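PDB 4F19: putative alkaline phosphatase from Pseudomonas fluorescens, which probably serves as the phosphate-binding component of the PstSACB ABC transporter, and here holds hydrogen arsenate, a phosphate analogue. Local coordinates for residues G103-D108 and S131-P136; S143-T148 and V169-G174; G190-M195 and P210-P215. All blocks are in the same frame, centred on the assembly; numbering follows the deposited sequence.

Contact 1: residues G103-D108 and S131-P136; sequences GSAAVD and SGRTGP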
ATOM      1  N   GLY A 103       2.144   4.500  29.078  1.00  8.15           N
ATOM      2  CA  GLY A 103       3.265   5.192  29.715  1.00  8.06           C
ATOM      3  C   GLY A 103       3.508   6.539  29.061  1.00  7.72           C
ATOM      4  O   GLY A 103       3.395   6.699  27.831  1.00  8.56           O
ATOM      5  N   SER A 104       3.871   7.558  29.866  1.00  7.67           N
ATOM      6  CA  SER A 104       4.107   8.872  29.303  1.00  8.62           C
ATOM      7  C   SER A 104       5.371   8.990  28.490  1.00  7.66           C
ATOM      8  O   SER A 104       5.421   9.847  27.580  1.00  9.42           O
ATOM      9  CB  SER A 104       4.053   9.949  30.347  1.00  9.73           C
ATOM     10  OG  SER A 104       5.030   9.748  31.313  1.00 10.40           O
ATOM     11  N   ALA A 105       6.385   8.200  28.756  1.00  7.63           N
ATOM     12  CA  ALA A 105       7.637   8.239  28.007  1.00  7.90           C
ATOM     13  C   ALA A 105       7.348   7.980  26.534  1.00  7.26           C
ATOM     14  O   ALA A 105       6.626   7.058  26.180  1.00  7.77           O
ATOM     15  CB  ALA A 105       8.624   7.263  28.538  1.00  9.07           C
ATOM     16  N   ALA A 106       8.013   8.708  25.645  1.00  9.02           N
ATOM     17  CA  ALA A 106       7.897   8.417  24.212  1.00  9.90           C
ATOM     18  C   ALA A 106       8.639   7.116  23.860  1.00  9.74           C
ATOM     19  O   ALA A 106       9.750   6.824  24.302  1.00 12.48           O
ATOM     20  CB  ALA A 106       8.526   9.563  23.420  1.00 12.51           C
ATOM     21  N   VAL A 107       7.998   6.323  23.060  1.00  8.12           N
ATOM     22  CA  VAL A 107       8.618   5.147  22.484  1.00  8.63           C
ATOM     23  C   VAL A 107       9.201   5.546  21.133  1.00  7.91           C
ATOM     24  O   VAL A 107       8.481   5.992  20.227  1.00  8.31           O
ATOM     25  CB  VAL A 107       7.606   3.979  22.322  1.00  8.74           C
ATOM     26  CG1 VAL A 107       8.215   2.782  21.583  1.00  9.88           C
ATOM     27  CG2 VAL A 107       7.146   3.569  23.735  1.00  9.79           C
ATOM     28  N   ASP A 108      10.534   5.397  21.007  1.00  7.14           N
ATOM     29  CA  ASP A 108      11.253   5.783  19.825  1.00  6.91           C
ATOM     30  C   ASP A 108      12.188   4.623  19.487  1.00  6.99           C
ATOM     31  O   ASP A 108      13.133   4.378  20.221  1.00  9.09           O
ATOM     32  CB  ASP A 108      12.014   7.081  20.084  1.00  8.69           C
ATOM     33  CG  ASP A 108      12.743   7.684  18.881  0.80  9.06           C
ATOM     34  OD1 ASP A 108      12.745   7.096  17.829  0.80  8.89           O
ATOM     35  OD2 ASP A 108      13.330   8.819  19.076  0.80 11.22           O
ATOM     36  N   SER A 131      12.388   3.347  26.964  1.00  7.94           N
ATOM     37  CA  SER A 131      10.947   3.200  26.753  1.00  8.74           C
ATOM     38  C   SER A 131      10.088   3.500  27.976  1.00  8.08           C
ATOM     39  O   SER A 131       8.890   3.648  27.855  1.00  9.06           O
ATOM     40  CB  SER A 131      10.649   1.705  26.305  1.00  9.82           C
ATOM     41  OG  SER A 131      10.826   0.857  27.366  1.00  9.05           O
ATOM     42  N   GLY A 132      10.706   3.414  29.165  1.00  7.20           N
ATOM     43  CA  GLY A 132       9.963   3.492  30.404  1.00  8.48           C
ATOM     44  C   GLY A 132       9.051   2.337  30.707  1.00  8.26           C
ATOM     45  O   GLY A 132       8.329   2.383  31.676  1.00 11.22           O
ATOM     46  N   ARG A 133       9.134   1.267  29.926  1.00  7.57           N
ATOM     47  CA  ARG A 133       8.181   0.157  29.947  1.00  7.73           C
ATOM     48  C   ARG A 133       8.908  -1.119  30.186  1.00  8.30           C
ATOM     49  O   ARG A 133      10.060  -1.308  29.822  1.00 10.54           O
ATOM     50  CB  ARG A 133       7.438   0.139  28.589  1.00  7.55           C
ATOM     51  CG  ARG A 133       6.494   1.301  28.374  1.00  6.87           C
ATOM     52  CD  ARG A 133       6.277   1.561  26.893  1.00  6.81           C
ATOM     53  NE  ARG A 133       5.153   2.432  26.578  1.00  6.79           N
ATOM     54  CZ  ARG A 133       5.146   3.751  26.662  1.00  6.54           C
ATOM     55  NH1 ARG A 133       4.053   4.412  26.291  1.00  7.21           N
ATOM     56  NH2 ARG A 133       6.191   4.425  27.096  1.00  6.84           N
ATOM     57  N   THR A 134       8.197  -2.069  30.794  1.00  9.36           N
ATOM     58  CA  THR A 134       8.713  -3.394  31.088  1.00  9.53           C
ATOM     59  C   THR A 134       7.668  -4.423  30.710  1.00  9.86           C
ATOM     60  O   THR A 134       6.500  -4.108  30.525  1.00 12.35           O
ATOM     61  CB  THR A 134       9.027  -3.509  32.678  0.70 12.76           C
ATOM     62  OG1 THR A 134       7.849  -3.398  33.388  0.70 15.74           O
ATOM     63  CG2 THR A 134      10.185  -2.466  33.003  0.70 14.99           C
ATOM     64  N   GLY A 135       8.099  -5.644  30.603  1.00 10.03           N
ATOM     65  CA  GLY A 135       7.205  -6.719  30.338  1.00 10.93           C
ATOM     66  C   GLY A 135       7.212  -7.234  28.909  1.00  8.81           C
ATOM     67  O   GLY A 135       7.996  -6.725  28.076  1.00  8.79           O
ATOM     68  N   PRO A 136       6.450  -8.245  28.585  1.00  8.95           N
ATOM     69  CA  PRO A 136       6.585  -8.905  27.272  1.00  8.79           C
ATOM     70  C   PRO A 136       6.045  -8.051  26.107  1.00  8.02           C
ATOM     71  O   PRO A 136       5.055  -7.311  26.259  1.00  8.47           O
ATOM     72  CB  PRO A 136       5.740 -10.164  27.440  1.00 10.79           C
ATOM     73  CG  PRO A 136       4.839  -9.853  28.621  1.00 14.18           C
ATOM     74  CD  PRO A 136       5.541  -8.981  29.487  1.00 11.06           C
TER
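R133 NH2 is shared by two backbone carbonyls, one from each segment: A105 O lies 2.8 Å from NH2, and S131 O, from R133's own segment, lies 2.9 Å from it. The two are not equivalent. S131 O sits in the guanidinium plane with the nitrogen almost in line with its C=O bond, whereas A105 O is 24° out of that plane. At the other terminal nitrogen, R133 NH1 gives a more bent bond to G103 O, 2.8 Å away with an N-H...O angle of 132°, and NE reaches the carbonyl of K101. Carbonyls of three alternate residues, K101, G103 and A105, therefore take the group in turn. Its faces are packed as well: G103 CA lies against one and V107 CG2 against the opposite one, with CG2 3.5 Å from R133 CZ. V107 CG2 gets there by standing anti to its carbonyl carbon, CG1 being anti to the backbone N (chi1 174°). Within 131-136, S131 OG accepts from R133 N, an ST turn, and is itself hydrogen-bonded to W125 O. Carbonyls, and packing on both faces, fix the position and rotation of this cation, which joins the loops after strand 99-100 and before strand 138-142 and probably stays protonated.

Contact 2: residues S143-T148 and V169-G174; sequences SESSGT and VTTTFG. With 8AR (hydrogen arsenate), chain B.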
ATOM      1  N   SER A 143      -2.518 -11.998   8.802  0.70  5.65           N
ATOM      2  CA  SER A 143      -2.699 -13.391   8.477  0.70  6.30           C
ATOM      3  C   SER A 143      -2.659 -13.678   6.997  0.70  6.49           C
ATOM      4  O   SER A 143      -2.337 -14.822   6.574  0.70  8.63           O
ATOM      5  CB  SER A 143      -4.088 -13.892   9.042  0.70  7.58           C
ATOM      6  OG  SER A 143      -5.073 -13.373   8.407  0.70  9.73           O
ATOM      7  N   GLU A 144      -3.055 -12.748   6.198  1.00  6.36           N
ATOM      8  CA  GLU A 144      -3.331 -12.931   4.771  1.00  6.19           C
ATOM      9  C   GLU A 144      -2.330 -12.187   3.910  1.00  5.32           C
ATOM     10  O   GLU A 144      -1.381 -11.567   4.366  1.00  7.21           O
ATOM     11  CB  GLU A 144      -4.790 -12.584   4.460  1.00  6.97           C
ATOM     12  CG  GLU A 144      -5.166 -11.122   4.277  1.00  6.88           C
ATOM     13  CD  GLU A 144      -5.184 -10.190   5.470  1.00  6.14           C
ATOM     14  OE1 GLU A 144      -4.401 -10.337   6.430  1.00  7.16           O
ATOM     15  OE2 GLU A 144      -6.024  -9.237   5.435  1.00  6.38           O
ATOM     16  N   SER A 145      -2.533 -12.271   2.592  1.00  5.59           N
ATOM     17  CA  SER A 145      -1.660 -11.631   1.623  1.00  5.35           C
ATOM     18  C   SER A 145      -1.925 -10.137   1.609  1.00  4.90           C
ATOM     19  O   SER A 145      -2.974  -9.654   1.133  1.00  5.83           O
ATOM     20  CB  SER A 145      -1.886 -12.252   0.247  1.00  5.63           C
ATOM     21  OG  SER A 145      -1.088 -11.635  -0.736  1.00  6.62           O
ATOM     22  N   SER A 146      -0.967  -9.360   2.136  1.00  4.64           N
ATOM     23  CA  SER A 146      -1.121  -7.986   2.475  1.00  4.69           C
ATOM     24  C   SER A 146      -0.062  -7.093   1.799  1.00  4.31           C
ATOM     25  O   SER A 146       1.141  -7.381   1.875  1.00  4.73           O
ATOM     26  CB  SER A 146      -1.002  -7.850   4.015  1.00  4.64           C
ATOM     27  OG  SER A 146      -0.759  -6.530   4.445  1.00  4.61           O
ATOM     28  N   GLY A 147      -0.537  -6.012   1.222  1.00  4.19           N
ATOM     29  CA  GLY A 147       0.369  -4.992   0.694  1.00  4.12           C
ATOM     30  C   GLY A 147       1.059  -4.187   1.768  1.00  4.12           C
ATOM     31  O   GLY A 147       2.186  -3.738   1.585  1.00  4.41           O
ATOM     32  N   THR A 148       0.401  -4.002   2.935  1.00  3.95           N
ATOM     33  CA  THR A 148       1.104  -3.369   4.053  1.00  3.87           C
ATOM     34  C   THR A 148       2.287  -4.250   4.432  1.00  3.99           C
ATOM     35  O   THR A 148       3.399  -3.742   4.694  1.00  4.52           O
ATOM     36  CB  THR A 148       0.158  -3.151   5.247  1.00  4.18           C
ATOM     37  OG1 THR A 148      -1.020  -2.468   4.857  1.00  4.40           O
ATOM     38  CG2 THR A 148       0.863  -2.249   6.262  1.00  4.87           C
ATOM     39  N   VAL A 169      11.193 -10.085   1.261  1.00  5.91           N
ATOM     40  CA  VAL A 169      10.080  -9.298   0.833  1.00  5.73           C
ATOM     41  C   VAL A 169       8.928 -10.250   0.493  1.00  5.83           C
ATOM     42  O   VAL A 169       9.118 -11.201  -0.288  1.00  6.57           O
ATOM     43  CB  VAL A 169      10.420  -8.457  -0.426  1.00  5.88           C
ATOM     44  CG1 VAL A 169       9.211  -7.643  -0.855  1.00  6.88           C
ATOM     45  CG2 VAL A 169      11.628  -7.554  -0.151  1.00  7.02           C
ATOM     46  N   THR A 170       7.770 -10.022   1.084  1.00  5.50           N
ATOM     47  CA  THR A 170       6.638 -10.932   0.938  1.00  5.81           C
ATOM     48  C   THR A 170       5.363 -10.175   1.247  1.00  5.25           C
ATOM     49  O   THR A 170       5.368  -9.126   1.868  1.00  5.85           O
ATOM     50  CB  THR A 170       6.825 -12.118   1.846  1.00  6.87           C
ATOM     51  OG1 THR A 170       5.741 -13.055   1.643  1.00  7.35           O
ATOM     52  CG2 THR A 170       6.878 -11.780   3.298  1.00  7.49           C
ATOM     53  N   THR A 171       4.242 -10.796   0.858  1.00  5.53           N
ATOM     54  CA  THR A 171       2.915 -10.362   1.319  1.00  5.44           C
ATOM     55  C   THR A 171       2.412 -11.104   2.526  1.00  5.26           C
ATOM     56  O   THR A 171       1.377 -10.741   3.082  1.00  5.46           O
ATOM     57  CB  THR A 171       1.883 -10.424   0.204  1.00  5.77           C
ATOM     58  OG1 THR A 171       1.534 -11.785  -0.061  1.00  6.87           O
ATOM     59  CG2 THR A 171       2.296  -9.688  -1.061  1.00  7.50           C
ATOM     60  N   THR A 172       3.135 -12.176   2.948  1.00  5.31           N
ATOM     61  CA  THR A 172       2.686 -13.016   4.091  1.00  5.82           C
ATOM     62  C   THR A 172       3.745 -12.924   5.175  1.00  5.23           C
ATOM     63  O   THR A 172       4.770 -13.637   5.137  1.00  5.87           O
ATOM     64  CB  THR A 172       2.412 -14.446   3.635  1.00  6.97           C
ATOM     65  OG1 THR A 172       3.546 -15.002   3.012  1.00  8.04           O
ATOM     66  CG2 THR A 172       1.256 -14.516   2.719  1.00  9.63           C
ATOM     67  N   PHE A 173       3.514 -12.072   6.151  1.00  5.16           N
ATOM     68  CA  PHE A 173       4.519 -11.832   7.189  1.00  5.43           C
ATOM     69  C   PHE A 173       4.913 -13.104   7.916  1.00  5.79           C
ATOM     70  O   PHE A 173       6.061 -13.227   8.343  1.00  6.92           O
ATOM     71  CB  PHE A 173       4.055 -10.782   8.189  1.00  5.69           C
ATOM     72  CG  PHE A 173       5.154 -10.375   9.148  1.00  6.07           C
ATOM     73  CD1 PHE A 173       5.230 -10.942  10.410  1.00  6.52           C
ATOM     74  CD2 PHE A 173       6.180  -9.525   8.775  1.00  7.69           C
ATOM     75  CE1 PHE A 173       6.284 -10.673  11.244  1.00  7.77           C
ATOM     76  CE2 PHE A 173       7.236  -9.266   9.633  1.00  8.64           C
ATOM     77  CZ  PHE A 173       7.293  -9.842  10.836  1.00  8.32           C
ATOM     78  N   GLY A 174       3.971 -14.028   8.094  0.70  5.78           N
ATOM     79  CA  GLY A 174       4.284 -15.215   8.841  0.70  6.50           C
ATOM     80  C   GLY A 174       5.427 -16.008   8.314  0.70  7.73           C
ATOM     81  O   GLY A 174       5.999 -16.816   9.031  0.70  9.64           O
TER
HETATM   82 AS   8AR B1401      -3.545  -4.368   2.617  0.77  3.46          AS
HETATM   83  O1  8AR B1401      -3.179  -5.324   1.334  1.00  3.86           O
HETATM   84  O2  8AR B1401      -3.584  -2.755   2.090  1.00  4.20           O
HETATM   85  O3  8AR B1401      -5.038  -4.702   3.211  1.00  4.12           O
HETATM   86  O4  8AR B1401      -2.390  -4.500   3.807  1.00  4.33           O
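The T171 peptide carbonyl is the flat group at the join: S146 N donates to T171 O at 2.9 Å, nearly straight at the hydrogen (163°) but tilted 20° from the carbonyl plane. S145 CA also makes a C-H...O contact with T171 O. Next to this backbone bond, the hydroxyls of S145 and T171 meet, OG to OG1, at 2.7 Å. S145 OG extends anti to its own nitrogen (chi1 178°), while T171 OG1 lies between its backbone N and carbonyl carbon, and these two settings bring the oxygens together. T172 CG2 packs more loosely against S145 CA, 4.2 Å away, and T172 N donates to T170 OG1, closing an ST turn over 170-172.

On its other side the 143-148 segment faces hydrogen arsenate. Three groups grip arsenate O4: S146 OG and T148 OG1, each 2.7 Å from it, and T148 N at 3.0 Å. G147 N donates to arsenate O1 at 2.7 Å, nearly straight. S146 is also the N-cap of helix 147-159, its OG accepting from T149 N, and R142, paired with E144, reaches the ligand too; T9, L10 and S33 complete the shell. Backbone amides and hydroxyls at a helix N-terminus, its dipole probably helping to hold the anion, form with R142 and these residues the anion-binding site, as in phosphate-binding proteins of the PstS family.

Contact 3: residues G190-M195 and P210-P215; sequences GSQGVM and PDFAAP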
ATOM      1  N   GLY A 190      -7.005  -8.068   7.938  1.00  5.44           N
ATOM      2  CA  GLY A 190      -7.323  -6.726   7.622  1.00  5.35           C
ATOM      3  C   GLY A 190      -6.615  -5.721   8.507  1.00  4.99           C
ATOM      4  O   GLY A 190      -6.221  -6.003   9.638  1.00  5.68           O
ATOM      5  N   SER A 191      -6.522  -4.467   8.013  1.00  5.08           N
ATOM      6  CA  SER A 191      -5.967  -3.388   8.864  1.00  4.81           C
ATOM      7  C   SER A 191      -6.772  -3.264  10.169  1.00  4.94           C
ATOM      8  O   SER A 191      -6.212  -3.176  11.250  1.00  5.37           O
ATOM      9  CB  SER A 191      -6.005  -2.073   8.110  1.00  4.92           C
ATOM     10  OG  SER A 191      -5.090  -2.020   7.016  1.00  5.09           O
ATOM     11  N   GLN A 192      -8.107  -3.202  10.017  1.00  5.36           N
ATOM     12  CA  GLN A 192      -8.955  -3.002  11.184  0.70  5.89           C
ATOM     13  C   GLN A 192      -8.892  -4.207  12.120  1.00  5.94           C
ATOM     14  O   GLN A 192      -8.883  -4.048  13.361  1.00  6.49           O
ATOM     15  CB  GLN A 192     -10.375  -2.671  10.723  0.70  7.06           C
ATOM     16  CG  GLN A 192     -10.490  -1.314   9.941  0.70  8.27           C
ATOM     17  CD  GLN A 192     -11.730  -1.253   9.115  0.70 10.38           C
ATOM     18  OE1 GLN A 192     -11.973  -2.082   8.084  0.70  7.85           O
ATOM     19  NE2 GLN A 192     -12.587  -0.272   9.450  0.70 12.06           N
ATOM     20  N   GLY A 193      -8.862  -5.420  11.580  1.00  5.67           N
ATOM     21  CA  GLY A 193      -8.749  -6.591  12.416  1.00  6.00           C
ATOM     22  C   GLY A 193      -7.492  -6.600  13.233  1.00  5.56           C
ATOM     23  O   GLY A 193      -7.496  -6.995  14.419  1.00  5.78           O
ATOM     24  N   VAL A 194      -6.376  -6.166  12.646  1.00  5.22           N
ATOM     25  CA  VAL A 194      -5.135  -6.020  13.400  1.00  5.15           C
ATOM     26  C   VAL A 194      -5.264  -4.988  14.488  1.00  5.02           C
ATOM     27  O   VAL A 194      -4.822  -5.210  15.624  1.00  5.54           O
ATOM     28  CB  VAL A 194      -3.948  -5.770  12.472  1.00  5.31           C
ATOM     29  CG1 VAL A 194      -2.763  -5.215  13.238  1.00  5.70           C
ATOM     30  CG2 VAL A 194      -3.532  -7.028  11.730  1.00  6.07           C
ATOM     31  N   MET A 195      -5.864  -3.831  14.224  1.00  5.41           N
ATOM     32  CA  MET A 195      -6.025  -2.827  15.278  1.00  5.50           C
ATOM     33  C   MET A 195      -6.914  -3.327  16.396  1.00  5.79           C
ATOM     34  O   MET A 195      -6.659  -3.042  17.583  1.00  6.61           O
ATOM     35  CB  MET A 195      -6.511  -1.520  14.710  1.00  5.85           C
ATOM     36  CG  MET A 195      -5.501  -0.790  13.818  1.00  6.08           C
ATOM     37  SD  MET A 195      -3.901  -0.442  14.601  1.00  6.25           S
ATOM     38  CE  MET A 195      -4.359   0.763  15.850  1.00  7.44           C
ATOM     39  N   PRO A 210      -1.105   4.332   8.015  1.00  4.25           N
ATOM     40  CA  PRO A 210      -1.194   5.500   8.899  1.00  4.70           C
ATOM     41  C   PRO A 210      -2.598   5.996   9.065  1.00  5.02           C
ATOM     42  O   PRO A 210      -2.885   6.707  10.046  1.00  6.09           O
ATOM     43  CB  PRO A 210      -0.265   6.520   8.204  1.00  5.22           C
ATOM     44  CG  PRO A 210      -0.344   6.140   6.734  1.00  5.52           C
ATOM     45  CD  PRO A 210      -0.382   4.616   6.754  1.00  5.20           C
ATOM     46  N   ASP A 211      -3.519   5.634   8.175  1.00  4.71           N
ATOM     47  CA  ASP A 211      -4.918   6.028   8.303  1.00  5.21           C
ATOM     48  C   ASP A 211      -5.651   5.219   9.355  1.00  6.56           C
ATOM     49  O   ASP A 211      -6.777   5.608   9.699  1.00 11.08           O
ATOM     50  CB  ASP A 211      -5.638   5.925   6.961  1.00  5.83           C
ATOM     51  CG  ASP A 211      -6.765   6.888   6.757  1.00  6.69           C
ATOM     52  OD1 ASP A 211      -6.990   7.833   7.463  1.00  7.40           O
ATOM     53  OD2 ASP A 211      -7.461   6.644   5.652  1.00  7.07           O
ATOM     54  N   PHE A 212      -5.139   4.070   9.767  1.00  5.03           N
ATOM     55  CA  PHE A 212      -5.734   3.240  10.813  0.80  5.67           C
ATOM     56  C   PHE A 212      -4.906   3.184  12.090  1.00  5.21           C
ATOM     57  O   PHE A 212      -5.415   2.751  13.126  1.00  6.71           O
ATOM     58  CB  PHE A 212      -6.009   1.820  10.302  0.80  6.46           C
ATOM     59  CG  PHE A 212      -7.123   1.799   9.257  0.80  6.72           C
ATOM     60  CD1 PHE A 212      -8.482   1.972   9.650  0.80  9.62           C
ATOM     61  CD2 PHE A 212      -6.858   1.703   7.920  0.80  7.18           C
ATOM     62  CE1 PHE A 212      -9.505   1.994   8.708  0.80 11.43           C
ATOM     63  CE2 PHE A 212      -7.851   1.694   6.962  0.80  8.72           C
ATOM     64  CZ  PHE A 212      -9.190   1.863   7.371  0.80 10.63           C
ATOM     65  N   ALA A 213      -3.636   3.613  12.063  1.00  5.31           N
ATOM     66  CA  ALA A 213      -2.778   3.436  13.207  1.00  5.20           C
ATOM     67  C   ALA A 213      -3.130   4.332  14.383  1.00  5.73           C
ATOM     68  O   ALA A 213      -2.696   4.056  15.507  1.00  6.87           O
ATOM     69  CB  ALA A 213      -1.327   3.702  12.783  1.00  5.35           C
ATOM     70  N   ALA A 214      -3.880   5.392  14.133  1.00  6.72           N
ATOM     71  CA  ALA A 214      -4.405   6.260  15.189  1.00  7.98           C
ATOM     72  C   ALA A 214      -5.779   6.732  14.754  1.00  8.23           C
ATOM     73  O   ALA A 214      -6.046   6.876  13.574  1.00  8.79           O
ATOM     74  CB  ALA A 214      -3.529   7.506  15.370  1.00 10.65           C
ATOM     75  N   PRO A 215      -6.729   6.945  15.720  0.70  8.84           N
ATOM     76  CA  PRO A 215      -8.043   7.424  15.385  0.70 10.18           C
ATOM     77  C   PRO A 215      -8.089   8.777  14.677  0.70 10.06           C
ATOM     78  O   PRO A 215      -9.062   9.028  13.954  0.70 13.28           O
ATOM     79  CB  PRO A 215      -8.751   7.479  16.757  0.70 13.32           C
ATOM     80  CG  PRO A 215      -8.098   6.462  17.543  0.70 12.44           C
ATOM     81  CD  PRO A 215      -6.671   6.500  17.131  0.70  9.90           C
TER
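S191 and F212 bring the backbones of 190-195 and 210-215 to 6.9 Å between their CA atoms, and M195 CA and A213 CA follow at 7.4 Å. The first segment is helical, with V194 N bonded to G190 O and M195 N to S191 O, while 210-215 belongs to the connection between strands 204-205 and 228-229. No hydrogen bond crosses between them, so the join is made by side-chain packing. The F212 side chain sets out toward the helix, and its ring meets S191 CB through CD2 at 3.9 Å and Q192 CG through CE1 at 3.7 Å, both approaching obliquely. In the conformers described (F212 and Q192 each have two), the Q192 amide plane is turned 44° from the ring.

Helix 190-198 follows strand 186-188 at the border of a four-stranded sheet, one of the two sheets of this periplasmic-binding-protein fold. F212 also touches Q12 and A13 of helix 12-15, which follows strand 5-7 of the other sheet, and S191 OG bonds T9 OG1 of that same connection. M195 folds back through two bends, chi2 -56° and chi3 -68°, and this curl carries its methyl CE to 3.5 Å from F212 O and 3.7 Å from A213 O.

In the fold
Contacts 2 and 3 flank the anion site and touch each other: E144 OE2 lies 2.9 Å from G190 N, probably a hydrogen bond, and their centres are about 15 Å apart. Contact 2 supplies ligand-binding groups directly. Contact 3 stands one shell back, through T9, which binds the arsenate; the S191 side chain is about 5 Å from that ligand. Contact 1 is remote, its centre about 29 Å from the centre of the chain, about 28 Å from the centre of contact 2 and about 21 Å from that of contact 3; its nearest atoms stay about 15 and about 12 Å from theirs. All three close in series along the chain.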